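Local coordinates for protein pyridoxamine 5-phosphate-dependent dehydrase (Escherichia coli, PDB 3B8X) that removes the C3'-hydroxyl of GDP-4-keto-6-deoxy-D-mannose by combined transamination and deoxygenation, a step in making the O-antigen sugar L-colitose, at residues 82-87 with 127-132; 112-117 with 293-298; 214-219 with 250-255. The protein carries 1 engineered substitution. One frame throughout, in Å; residues are numbered along the deposited sequence.

Contact 1: 82-87 with 127-132; sequences EIIVPA and DSTKAI
Strands 82-86 and 129-135 are parallel neighbours in the mixed central sheet of the aminotransferase-like fold, and the N-terminal end of their pairing is dominated by a single side chain, Glu-82. Its CG stands anti to the backbone N (chi1 -178°) and the chain stays extended, which carries the carboxylate across to Ser-128 and Thr-129. There Thr-129 OG1 donates to Glu-82 OE2 over a very short 2.5 Å, meeting the oxygen nearly along its C-O axis, while Ser-128 OG, held chiefly by Thr-126, offers OE1 only a weak contact. The same OE2 forms a salt bridge with Lys-105, so the buried carboxylate, probably charged, links the approach to strand 129-135 with strand 103-107.

The backbone of Glu-82 is equally busy: its O accepts from two consecutive amides, Lys-130 N at 2.8 Å and Ala-131 N at 3.1 Å, both in the carbonyl plane. Beyond this shared acceptor regular pairing takes over, with Ile-84 N bonded to Ala-131 O at 3.1 Å, although the donor lies above the carbonyl plane. Ile-84 sends CD1 obliquely over the methyl CG2 of Thr-129, 3.7 Å away, on the face it shares with Ile-132. The other face holds Ile-83 and Ala-131, pressed together more tightly than usual, with Ile-83 CD1 only 3.3 Å from Ala-131 CB.

Contact 2: 112-117 with 293-298; sequences NTLNID and DVQQET
An ST turn at Thr-113 shapes the loop between strand 103-107 and helix 118-124, and residues 293-298, leaving the edge strand of the small antiparallel sheet, run alongside it. The contact thus joins a connection of the large central sheet to one of the smaller sheet. Two hydrogen bonds form its first shell. Gln-296 N donates almost straight (171°) to Asn-112 O at 2.8 Å, and Gln-295 NE2 reaches Thr-113 O at 2.9 Å, still straighter at 178°. Each donor approaches from above the carbonyl plane, yet Thr-113 O lies in the plane of the Gln-295 amide, so the N-H points straight at the oxygen. An extended chain with CG anti to the backbone N (chi1 -176°) takes Gln-295 that far, and Leu-114 CD1 lies 3.5 Å from its NE2. Nearer the surface, Thr-113 and Gln-296 lie side by side, CG2 being 3.7 Å from OE1.

In the next shell, Thr-113 OG1 accepts from Asn-115 N at 3.0 Å, which fixes the turn. Asn-140 stitches the two loops together: its ND2 serves Thr-113 O and Gln-296 O, and its OD1 takes the amide of Thr-298. Gln-295 NE2 also bonds to Leu-137 O. Water completes the junction at either end, one molecule linking Asn-112 OD1 to Val-294 O, another lying 2.6 Å from Thr-298 OG1 while accepting from Asn-115 ND2.

Contact 3: 214-219 with 250-255; sequences IRAHGW and NVRPLE. With G4M ([(2R,3S,4R,5R)-5-(2-amino-6-oxo-1,6-dihydro-9H-purin-9-yl)-3,4-dihydroxytetrahydrofuran-2-yl]methyl (2R,3S,4S,5S,6R)-3,4-dihydroxy-5-[({3-hydroxy-2-methyl-5-[(phosphonooxy)methyl]pyridin-4-yl}methyl)amino]-6-methyltetrahydro-2H-pyran-2-yl dihydrogen diphosphate), chain G.
The cofactor-phosphate end of the pocket for G4M, the adduct of cofactor and nucleotide sugar, is built partly from residues 214-219 and 250-255 at the subunit interface. Their backbones meet in a single bridge, Ala-216 with Asn-250, where Val-251 N donates to Arg-215 O at 3.0 Å. Asn-250 ND2 binds cofactor phosphate oxygen OP1 of G4M at 2.9 Å (159°), and its OD1 accepts from Arg-252 N at 3.1 Å in an Asx turn, nearly along the C=O axis. The amide is therefore fixed in rotation, and Glu-196 of the second subunit takes its other proton.

His-217, in the type I' turn 216-219, lies beside Asn-250, whose CB makes an off-centre CH-pi contact with the imidazole. The edge of that ring faces cofactor phosphate oxygen OP3 of G4M, 3.6 Å from His-217 CE1. The same edge meets one face of the Arg-252 guanidinium, the planes standing 87° apart, with His-217 NE2 3.9 Å from Arg-252 NH2. Arg-252 packs its CG on Ala-216 CB at 3.9 Å, while its NE forms a salt bridge with Glu-196 of the second subunit.

Phosphate and guanidinium would probably pull the ionisation of His-217 in opposite directions, and that glutamate probably offsets part of the arginine's charge. G4M is also hydrogen-bonded to Ser-59, Ser-185 and Glu-164 of the second subunit, so the site is shared by both chains.

Contacts 1 and 2 are neighbours and contact 3 stands apart. The segments of contacts 1 and 2 alternate along the chain, and although their centres are about 21 Å apart, the two touch through Ile-116, whose CB lies 3.9 Å from Pro-86 CB and whose CD1 lies 3.9 Å from Ile-84 CG2. Contact 3, nested in the loop that contact 2 closes, is about 36 Å from it and about 28 Å from contact 1, centre to centre. The dimer's two pockets are divided likewise: contact 3 binds one G4M directly, whereas the side chains of Leu-114 and Ile-83 are about 11 and 13 Å from the other. The side chain of Val-251 lies about 10 Å from that second ligand.

Contact 1: 82-87 with 127-132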
loop_
_atom_site.group_PDB
_atom_site.type_symbol
_atom_site.label_atom_id
_atom_site.label_comp_id
_atom_site.label_asym_id
_atom_site.label_seq_id
_atom_site.Cartn_x
_atom_site.Cartn_y
_atom_site.Cartn_z
ATOM N N GLU B 82 3.597 -6.487 -23.948
ATOM C CA GLU B 82 2.876 -7.730 -23.682
ATOM C C GLU B 82 3.410 -8.605 -22.544
ATOM O O GLU B 82 4.595 -8.972 -22.516
ATOM C CB GLU B 82 2.712 -8.580 -24.947
ATOM C CG GLU B 82 1.907 -9.886 -24.687
ATOM C CD GLU B 82 1.848 -10.811 -25.898
ATOM O OE1 GLU B 82 1.143 -10.437 -26.870
ATOM O OE2 GLU B 82 2.526 -11.874 -25.882
ATOM N N ILE B 83 2.495 -8.953 -21.632
ATOM C CA ILE B 83 2.770 -9.845 -20.504
ATOM C C ILE B 83 1.662 -10.929 -20.471
ATOM O O ILE B 83 0.449 -10.631 -20.573
ATOM C CB ILE B 83 2.936 -9.096 -19.131
ATOM C CG1 ILE B 83 3.239 -10.085 -18.002
ATOM C CG2 ILE B 83 1.686 -8.332 -18.741
ATOM C CD1 ILE B 83 4.262 -9.609 -16.993
ATOM N N ILE B 84 2.099 -12.190 -20.376
ATOM C CA ILE B 84 1.202 -13.353 -20.344
ATOM C C ILE B 84 1.067 -13.775 -18.866
ATOM O O ILE B 84 2.034 -13.745 -18.106
ATOM C CB ILE B 84 1.889 -14.559 -21.065
ATOM C CG1 ILE B 84 1.905 -14.366 -22.583
ATOM C CG2 ILE B 84 1.259 -15.897 -20.676
ATOM C CD1 ILE B 84 2.862 -15.318 -23.272
ATOM N N VAL B 85 -0.140 -14.134 -18.454
ATOM C CA VAL B 85 -0.396 -14.590 -17.089
ATOM C C VAL B 85 -1.406 -15.735 -17.233
ATOM O O VAL B 85 -2.189 -15.743 -18.207
ATOM C CB VAL B 85 -1.184 -13.521 -16.289
ATOM C CG1 VAL B 85 -0.296 -12.362 -15.936
ATOM C CG2 VAL B 85 -2.389 -13.054 -17.079
ATOM N N PRO B 86 -1.445 -16.638 -16.248
ATOM C CA PRO B 86 -2.464 -17.708 -16.232
ATOM C C PRO B 86 -3.825 -17.085 -15.919
ATOM O O PRO B 86 -3.925 -15.953 -15.431
ATOM C CB PRO B 86 -2.014 -18.607 -15.073
ATOM C CG PRO B 86 -1.306 -17.657 -14.140
ATOM C CD PRO B 86 -0.541 -16.730 -15.086
ATOM N N ALA B 87 -4.872 -17.824 -16.242
ATOM C CA ALA B 87 -6.259 -17.415 -16.126
ATOM C C ALA B 87 -6.760 -17.451 -14.701
ATOM O O ALA B 87 -7.841 -16.960 -14.433
ATOM C CB ALA B 87 -7.151 -18.323 -17.003
ATOM N N ASP B 127 6.677 -12.919 -30.708
ATOM C CA ASP B 127 7.799 -11.980 -30.625
ATOM C C ASP B 127 7.445 -10.730 -29.819
ATOM O O ASP B 127 8.336 -9.968 -29.434
ATOM C CB ASP B 127 8.252 -11.551 -32.017
ATOM C CG ASP B 127 8.815 -12.698 -32.820
ATOM O OD1 ASP B 127 9.413 -13.613 -32.200
ATOM O OD2 ASP B 127 8.649 -12.682 -34.063
ATOM N N SER B 128 6.141 -10.520 -29.627
ATOM C CA SER B 128 5.610 -9.360 -28.938
ATOM C C SER B 128 5.558 -9.610 -27.440
ATOM O O SER B 128 5.408 -8.673 -26.661
ATOM C CB SER B 128 4.228 -9.005 -29.503
ATOM O OG SER B 128 3.231 -9.943 -29.124
ATOM N N THR B 129 5.776 -10.865 -27.053
ATOM C CA THR B 129 5.772 -11.254 -25.648
ATOM C C THR B 129 7.015 -10.707 -24.968
ATOM O O THR B 129 8.135 -11.074 -25.334
ATOM C CB THR B 129 5.727 -12.783 -25.483
ATOM O OG1 THR B 129 4.557 -13.291 -26.137
ATOM C CG2 THR B 129 5.697 -13.127 -24.015
ATOM N N LYS B 130 6.791 -9.833 -23.981
ATOM C CA LYS B 130 7.858 -9.166 -23.239
ATOM C C LYS B 130 8.122 -9.809 -21.861
ATOM O O LYS B 130 9.250 -9.765 -21.335
ATOM C CB LYS B 130 7.470 -7.703 -22.985
ATOM C CG LYS B 130 7.485 -6.838 -24.205
ATOM C CD LYS B 130 8.855 -6.884 -24.880
ATOM C CE LYS B 130 8.836 -6.282 -26.281
ATOM N NZ LYS B 130 10.119 -5.580 -26.605
ATOM N N ALA B 131 7.091 -10.420 -21.287
ATOM C CA ALA B 131 7.222 -11.014 -19.971
ATOM C C ALA B 131 6.237 -12.152 -19.743
ATOM O O ALA B 131 5.199 -12.246 -20.385
ATOM C CB ALA B 131 6.967 -9.919 -18.923
ATOM N N ILE B 132 6.538 -12.960 -18.754
ATOM C CA ILE B 132 5.648 -14.036 -18.375
ATOM C C ILE B 132 5.552 -13.968 -16.849
ATOM O O ILE B 132 6.527 -14.201 -16.139
ATOM C CB ILE B 132 6.220 -15.412 -18.768
ATOM C CG1 ILE B 132 6.706 -15.404 -20.217
ATOM C CG2 ILE B 132 5.173 -16.529 -18.546
ATOM C CD1 ILE B 132 6.432 -16.707 -20.935
HETATM O O HOH W 1 5.095 -6.211 -26.786
#

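Contact 2: 112-117 with 293-298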
loop_
_atom_site.group_PDB
_atom_site.type_symbol
_atom_site.label_atom_id
_atom_site.label_comp_id
_atom_site.label_asym_id
_atom_site.label_seq_id
_atom_site.Cartn_x
_atom_site.Cartn_y
_atom_site.Cartn_z
ATOM N N ASN B 112 -5.043 -30.146 -14.006
ATOM C CA ASN B 112 -4.439 -31.040 -13.034
ATOM C C ASN B 112 -3.523 -30.302 -12.076
ATOM O O ASN B 112 -3.662 -30.431 -10.849
ATOM C CB ASN B 112 -3.703 -32.148 -13.748
ATOM C CG ASN B 112 -4.660 -33.174 -14.270
ATOM O OD1 ASN B 112 -5.312 -33.848 -13.477
ATOM N ND2 ASN B 112 -4.846 -33.215 -15.577
ATOM N N THR B 113 -2.549 -29.574 -12.627
ATOM C CA THR B 113 -1.633 -28.820 -11.774
ATOM C C THR B 113 -2.187 -27.516 -11.198
ATOM O O THR B 113 -1.657 -27.016 -10.195
ATOM C CB THR B 113 -0.390 -28.417 -12.494
ATOM O OG1 THR B 113 -0.735 -27.481 -13.511
ATOM C CG2 THR B 113 0.270 -29.628 -13.080
ATOM N N LEU B 114 -3.219 -26.985 -11.865
ATOM C CA LEU B 114 -3.875 -25.703 -11.554
ATOM C C LEU B 114 -3.030 -24.556 -11.996
ATOM O O LEU B 114 -3.458 -23.414 -11.882
ATOM C CB LEU B 114 -4.213 -25.525 -10.062
ATOM C CG LEU B 114 -5.056 -26.638 -9.411
ATOM C CD1 LEU B 114 -5.468 -26.167 -8.025
ATOM C CD2 LEU B 114 -6.258 -27.020 -10.296
ATOM N N ASN B 115 -1.854 -24.866 -12.541
ATOM C CA ASN B 115 -0.939 -23.823 -13.064
ATOM C C ASN B 115 -1.125 -23.621 -14.576
ATOM O O ASN B 115 -1.935 -24.341 -15.204
ATOM C CB ASN B 115 0.512 -24.127 -12.682
ATOM C CG ASN B 115 0.767 -23.948 -11.193
ATOM O OD1 ASN B 115 0.114 -23.156 -10.524
ATOM N ND2 ASN B 115 1.696 -24.707 -10.669
ATOM N N ILE B 116 -0.490 -22.574 -15.115
ATOM C CA ILE B 116 -0.621 -22.213 -16.527
ATOM C C ILE B 116 -0.355 -23.454 -17.414
ATOM O O ILE B 116 0.530 -24.238 -17.133
ATOM C CB ILE B 116 0.377 -21.109 -16.896
ATOM C CG1 ILE B 116 0.052 -20.485 -18.277
ATOM C CG2 ILE B 116 1.743 -21.682 -16.854
ATOM C CD1 ILE B 116 0.619 -19.098 -18.514
ATOM N N ASP B 117 -1.190 -23.640 -18.417
ATOM C CA ASP B 117 -1.039 -24.782 -19.268
ATOM C C ASP B 117 0.217 -24.654 -20.077
ATOM O O ASP B 117 0.380 -23.726 -20.854
ATOM C CB ASP B 117 -2.224 -24.902 -20.190
ATOM C CG ASP B 117 -2.170 -26.170 -20.955
ATOM O OD1 ASP B 117 -2.080 -27.219 -20.307
ATOM O OD2 ASP B 117 -2.090 -26.126 -22.184
ATOM N N ASP B 293 -11.520 -34.692 -8.329
ATOM C CA ASP B 293 -10.092 -34.756 -8.672
ATOM C C ASP B 293 -9.306 -33.861 -7.738
ATOM O O ASP B 293 -9.801 -32.835 -7.276
ATOM C CB ASP B 293 -9.850 -34.275 -10.112
ATOM C CG ASP B 293 -10.183 -35.337 -11.132
ATOM O OD1 ASP B 293 -9.666 -36.461 -10.944
ATOM O OD2 ASP B 293 -11.006 -35.078 -12.054
ATOM N N VAL B 294 -8.073 -34.251 -7.438
ATOM C CA VAL B 294 -7.234 -33.412 -6.584
ATOM C C VAL B 294 -6.097 -32.749 -7.394
ATOM O O VAL B 294 -5.978 -32.931 -8.616
ATOM C CB VAL B 294 -6.661 -34.233 -5.418
ATOM C CG1 VAL B 294 -7.822 -34.805 -4.538
ATOM C CG2 VAL B 294 -5.790 -35.368 -5.934
ATOM N N GLN B 295 -5.261 -31.949 -6.745
ATOM C CA GLN B 295 -4.195 -31.283 -7.481
ATOM C C GLN B 295 -3.022 -32.248 -7.759
ATOM O O GLN B 295 -2.606 -33.013 -6.883
ATOM C CB GLN B 295 -3.699 -30.019 -6.723
ATOM C CG GLN B 295 -2.630 -29.118 -7.415
ATOM C CD GLN B 295 -2.412 -27.808 -6.647
ATOM O OE1 GLN B 295 -2.599 -27.770 -5.430
ATOM N NE2 GLN B 295 -2.061 -26.732 -7.355
ATOM N N GLN B 296 -2.547 -32.211 -9.002
ATOM C CA GLN B 296 -1.374 -32.966 -9.392
ATOM C C GLN B 296 -0.169 -32.128 -9.034
ATOM O O GLN B 296 -0.005 -31.018 -9.574
ATOM C CB GLN B 296 -1.319 -33.170 -10.893
ATOM C CG GLN B 296 0.007 -33.785 -11.327
ATOM C CD GLN B 296 0.086 -33.919 -12.842
ATOM O OE1 GLN B 296 0.924 -33.287 -13.495
ATOM N NE2 GLN B 296 -0.835 -34.688 -13.414
ATOM N N GLU B 297 0.680 -32.688 -8.178
ATOM C CA GLU B 297 1.890 -32.030 -7.714
ATOM C C GLU B 297 3.033 -31.937 -8.727
ATOM O O GLU B 297 3.377 -32.926 -9.371
ATOM C CB GLU B 297 2.434 -32.796 -6.498
ATOM C CG GLU B 297 3.673 -32.129 -5.878
ATOM C CD GLU B 297 4.021 -32.742 -4.558
ATOM O OE1 GLU B 297 3.705 -33.936 -4.402
ATOM O OE2 GLU B 297 4.557 -32.054 -3.663
ATOM N N THR B 298 3.658 -30.765 -8.789
ATOM C CA THR B 298 4.868 -30.531 -9.602
ATOM C C THR B 298 5.998 -30.260 -8.566
ATOM O O THR B 298 5.744 -29.645 -7.535
ATOM C CB THR B 298 4.647 -29.319 -10.537
ATOM O OG1 THR B 298 3.625 -29.663 -11.479
ATOM C CG2 THR B 298 5.921 -28.989 -11.327
HETATM O O HOH W 2 -5.269 -34.671 -10.457
HETATM O O HOH W 3 3.025 -27.187 -12.134
#

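Contact 3: 214-219 with 250-255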
loop_
_atom_site.group_PDB
_atom_site.type_symbol
_atom_site.label_atom_id
_atom_site.label_comp_id
_atom_site.label_asym_id
_atom_site.label_seq_id
_atom_site.Cartn_x
_atom_site.Cartn_y
_atom_site.Cartn_z
ATOM N N ILE B 214 11.258 2.921 -4.306
ATOM C CA ILE B 214 9.820 3.032 -4.505
ATOM C C ILE B 214 8.949 2.509 -3.362
ATOM O O ILE B 214 7.727 2.798 -3.306
ATOM C CB ILE B 214 9.392 2.534 -5.859
ATOM C CG1 ILE B 214 9.748 1.044 -6.002
ATOM C CG2 ILE B 214 9.937 3.441 -6.935
ATOM C CD1 ILE B 214 9.126 0.444 -7.279
ATOM N N ARG B 215 9.569 1.720 -2.471
ATOM C CA ARG B 215 8.826 1.203 -1.314
ATOM C C ARG B 215 8.538 2.368 -0.407
ATOM O O ARG B 215 7.612 2.324 0.383
ATOM C CB ARG B 215 9.680 0.303 -0.399
ATOM C CG ARG B 215 8.936 -0.090 0.877
ATOM C CD ARG B 215 9.733 -1.169 1.602
ATOM N NE ARG B 215 11.108 -0.734 1.914
ATOM C CZ ARG B 215 12.028 -1.497 2.507
ATOM N NH1 ARG B 215 11.768 -2.774 2.793
ATOM N NH2 ARG B 215 13.232 -0.992 2.774
ATOM N N ALA B 216 9.393 3.389 -0.457
ATOM C CA ALA B 216 9.218 4.456 0.514
ATOM C C ALA B 216 9.357 5.854 -0.049
ATOM O O ALA B 216 10.440 6.428 -0.018
ATOM C CB ALA B 216 10.208 4.285 1.675
ATOM N N HIS B 217 8.247 6.386 -0.530
ATOM C CA HIS B 217 8.180 7.751 -1.017
ATOM C C HIS B 217 8.983 8.138 -2.231
ATOM O O HIS B 217 8.907 9.298 -2.644
ATOM C CB HIS B 217 8.521 8.726 0.122
ATOM C CG HIS B 217 7.757 8.469 1.380
ATOM N ND1 HIS B 217 6.413 8.771 1.493
ATOM C CD2 HIS B 217 8.146 7.977 2.588
ATOM C CE1 HIS B 217 6.013 8.488 2.721
ATOM N NE2 HIS B 217 7.038 7.997 3.404
ATOM N N GLY B 218 9.753 7.217 -2.794
ATOM C CA GLY B 218 10.566 7.524 -3.955
ATOM C C GLY B 218 11.778 8.360 -3.568
ATOM O O GLY B 218 12.387 9.018 -4.387
ATOM N N TRP B 219 12.124 8.339 -2.289
ATOM C CA TRP B 219 13.239 9.121 -1.800
ATOM C C TRP B 219 14.526 8.296 -1.732
ATOM O O TRP B 219 14.559 7.109 -2.076
ATOM C CB TRP B 219 12.879 9.761 -0.451
ATOM C CG TRP B 219 12.728 8.750 0.736
ATOM C CD1 TRP B 219 13.124 7.432 0.812
ATOM C CD2 TRP B 219 12.103 9.044 1.988
ATOM N NE1 TRP B 219 12.848 6.928 2.076
ATOM C CE2 TRP B 219 12.256 7.911 2.815
ATOM C CE3 TRP B 219 11.570 10.220 2.540
ATOM C CZ2 TRP B 219 11.801 7.890 4.126
ATOM C CZ3 TRP B 219 11.179 10.212 3.864
ATOM C CH2 TRP B 219 11.260 9.045 4.621
ATOM N N ASN B 250 4.255 4.618 -0.533
ATOM C CA ASN B 250 4.711 4.303 0.808
ATOM C C ASN B 250 3.991 2.966 1.061
ATOM O O ASN B 250 2.768 2.944 1.306
ATOM C CB ASN B 250 4.262 5.286 1.875
ATOM C CG ASN B 250 4.450 4.727 3.292
ATOM O OD1 ASN B 250 4.849 3.568 3.452
ATOM N ND2 ASN B 250 4.141 5.538 4.328
ATOM N N VAL B 251 4.714 1.854 0.921
ATOM C CA VAL B 251 4.198 0.512 1.232
ATOM C C VAL B 251 5.142 -0.194 2.212
ATOM O O VAL B 251 5.420 -1.380 2.123
ATOM C CB VAL B 251 3.951 -0.355 -0.011
ATOM C CG1 VAL B 251 2.854 0.335 -0.866
ATOM C CG2 VAL B 251 5.254 -0.502 -0.788
ATOM N N ARG B 252 5.682 0.584 3.130
ATOM C CA ARG B 252 6.579 0.035 4.105
ATOM C C ARG B 252 5.804 -0.905 5.044
ATOM O O ARG B 252 4.609 -0.699 5.271
ATOM C CB ARG B 252 7.158 1.199 4.929
ATOM C CG ARG B 252 8.114 2.105 4.190
ATOM C CD ARG B 252 8.680 3.098 5.177
ATOM N NE ARG B 252 7.698 3.977 5.807
ATOM C CZ ARG B 252 7.948 5.237 6.153
ATOM N NH1 ARG B 252 9.158 5.755 5.946
ATOM N NH2 ARG B 252 6.994 5.981 6.715
ATOM N N PRO B 253 6.462 -1.947 5.566
ATOM C CA PRO B 253 5.794 -2.827 6.516
ATOM C C PRO B 253 6.094 -2.207 7.866
ATOM O O PRO B 253 6.957 -1.338 7.973
ATOM C CB PRO B 253 6.613 -4.149 6.444
ATOM C CG PRO B 253 7.984 -3.759 5.871
ATOM C CD PRO B 253 7.854 -2.365 5.280
ATOM N N LEU B 254 5.477 -2.739 8.916
ATOM C CA LEU B 254 5.726 -2.237 10.273
ATOM C C LEU B 254 6.919 -2.951 10.889
ATOM O O LEU B 254 7.197 -4.102 10.550
ATOM C CB LEU B 254 4.503 -2.461 11.143
ATOM C CG LEU B 254 3.342 -1.546 10.726
ATOM C CD1 LEU B 254 2.122 -1.851 11.546
ATOM C CD2 LEU B 254 3.755 -0.102 10.834
ATOM N N GLU B 255 7.597 -2.306 11.840
ATOM C CA GLU B 255 8.711 -2.989 12.497
ATOM C C GLU B 255 8.276 -4.306 13.202
ATOM O O GLU B 255 9.019 -5.297 13.289
ATOM C CB GLU B 255 9.377 -2.034 13.475
ATOM C CG GLU B 255 10.603 -2.621 14.024
ATOM C CD GLU B 255 11.838 -2.533 13.125
ATOM O OE1 GLU B 255 11.794 -2.671 11.868
ATOM O OE2 GLU B 255 12.920 -2.375 13.713
HETATM O OP3 G4M G . 3.965 9.558 5.538
HETATM P PL G4M G . 2.505 9.113 5.053
HETATM O OP1 G4M G . 2.580 7.993 3.950
HETATM O OP2 G4M G . 1.571 8.631 6.266
HETATM O OP4 G4M G . 1.697 10.380 4.483
HETATM C C5B G4M G . 2.227 10.816 3.246
HETATM C C5L G4M G . 2.008 12.323 3.087
HETATM C C6L G4M G . 1.126 12.808 2.129
HETATM N N1L G4M G . 0.913 14.119 1.932
HETATM C C2L G4M G . 1.628 15.030 2.563
HETATM C C2A G4M G . 1.387 16.491 2.198
HETATM C C3L G4M G . 2.568 14.638 3.543
HETATM O O3L G4M G . 3.322 15.559 4.192
HETATM C C4L G4M G . 2.761 13.254 3.815
HETATM C C4A G4M G . 3.731 12.822 4.731
HETATM N N4A G4M G . 4.454 13.720 5.390
HETATM C C4G G4M G . 5.307 13.332 6.410
HETATM C C5G G4M G . 6.605 14.144 6.396
HETATM C C6G G4M G . 6.257 15.632 6.440
HETATM O O5G G4M G . 7.337 13.812 7.577
HETATM C C3G G4M G . 5.631 11.830 6.366
HETATM O O3G G4M G . 5.025 11.194 7.506
HETATM C C2G G4M G . 7.167 11.623 6.351
HETATM O O2G G4M G . 7.489 10.226 6.510
HETATM C C1G G4M G . 7.889 12.488 7.424
HETATM O O1G G4M G . 9.280 12.631 7.085
HETATM P P2 G4M G . 9.986 12.418 8.499
HETATM O O3P G4M G . 9.426 13.438 9.614
HETATM O O4P G4M G . 11.539 12.738 8.275
HETATM O OPP G4M G . 9.710 10.892 8.960
HETATM P P G4M G . 10.958 10.360 9.848
HETATM O O1P G4M G . 12.341 11.152 9.601
HETATM O O2P G4M G . 11.187 8.823 9.421
HETATM O "O5'" G4M G . 10.576 10.359 11.433
HETATM C "C5'" G4M G . 10.482 11.686 11.948
HETATM C "C4'" G4M G . 11.178 11.767 13.314
HETATM O "O4'" G4M G . 10.530 10.909 14.299
HETATM C "C3'" G4M G . 12.656 11.283 13.202
HETATM O "O3'" G4M G . 13.518 12.022 14.071
HETATM C "C2'" G4M G . 12.563 9.793 13.600
HETATM O "O2'" G4M G . 13.754 9.373 14.282
HETATM C "C1'" G4M G . 11.396 9.796 14.598
HETATM N N9 G4M G . 10.666 8.531 14.528
HETATM C C8 G4M G . 9.997 8.048 13.439
HETATM N N7 G4M G . 9.464 6.897 13.765
HETATM C C4 G4M G . 10.544 7.656 15.553
HETATM C C5 G4M G . 9.764 6.604 15.065
HETATM C C6 G4M G . 9.454 5.543 15.949
HETATM O O6 G4M G . 8.755 4.615 15.603
HETATM N N3 G4M G . 10.983 7.638 16.803
HETATM C C2 G4M G . 10.696 6.644 17.607
HETATM N N1 G4M G . 9.932 5.596 17.205
HETATM N N2 G4M G . 11.160 6.669 18.894
#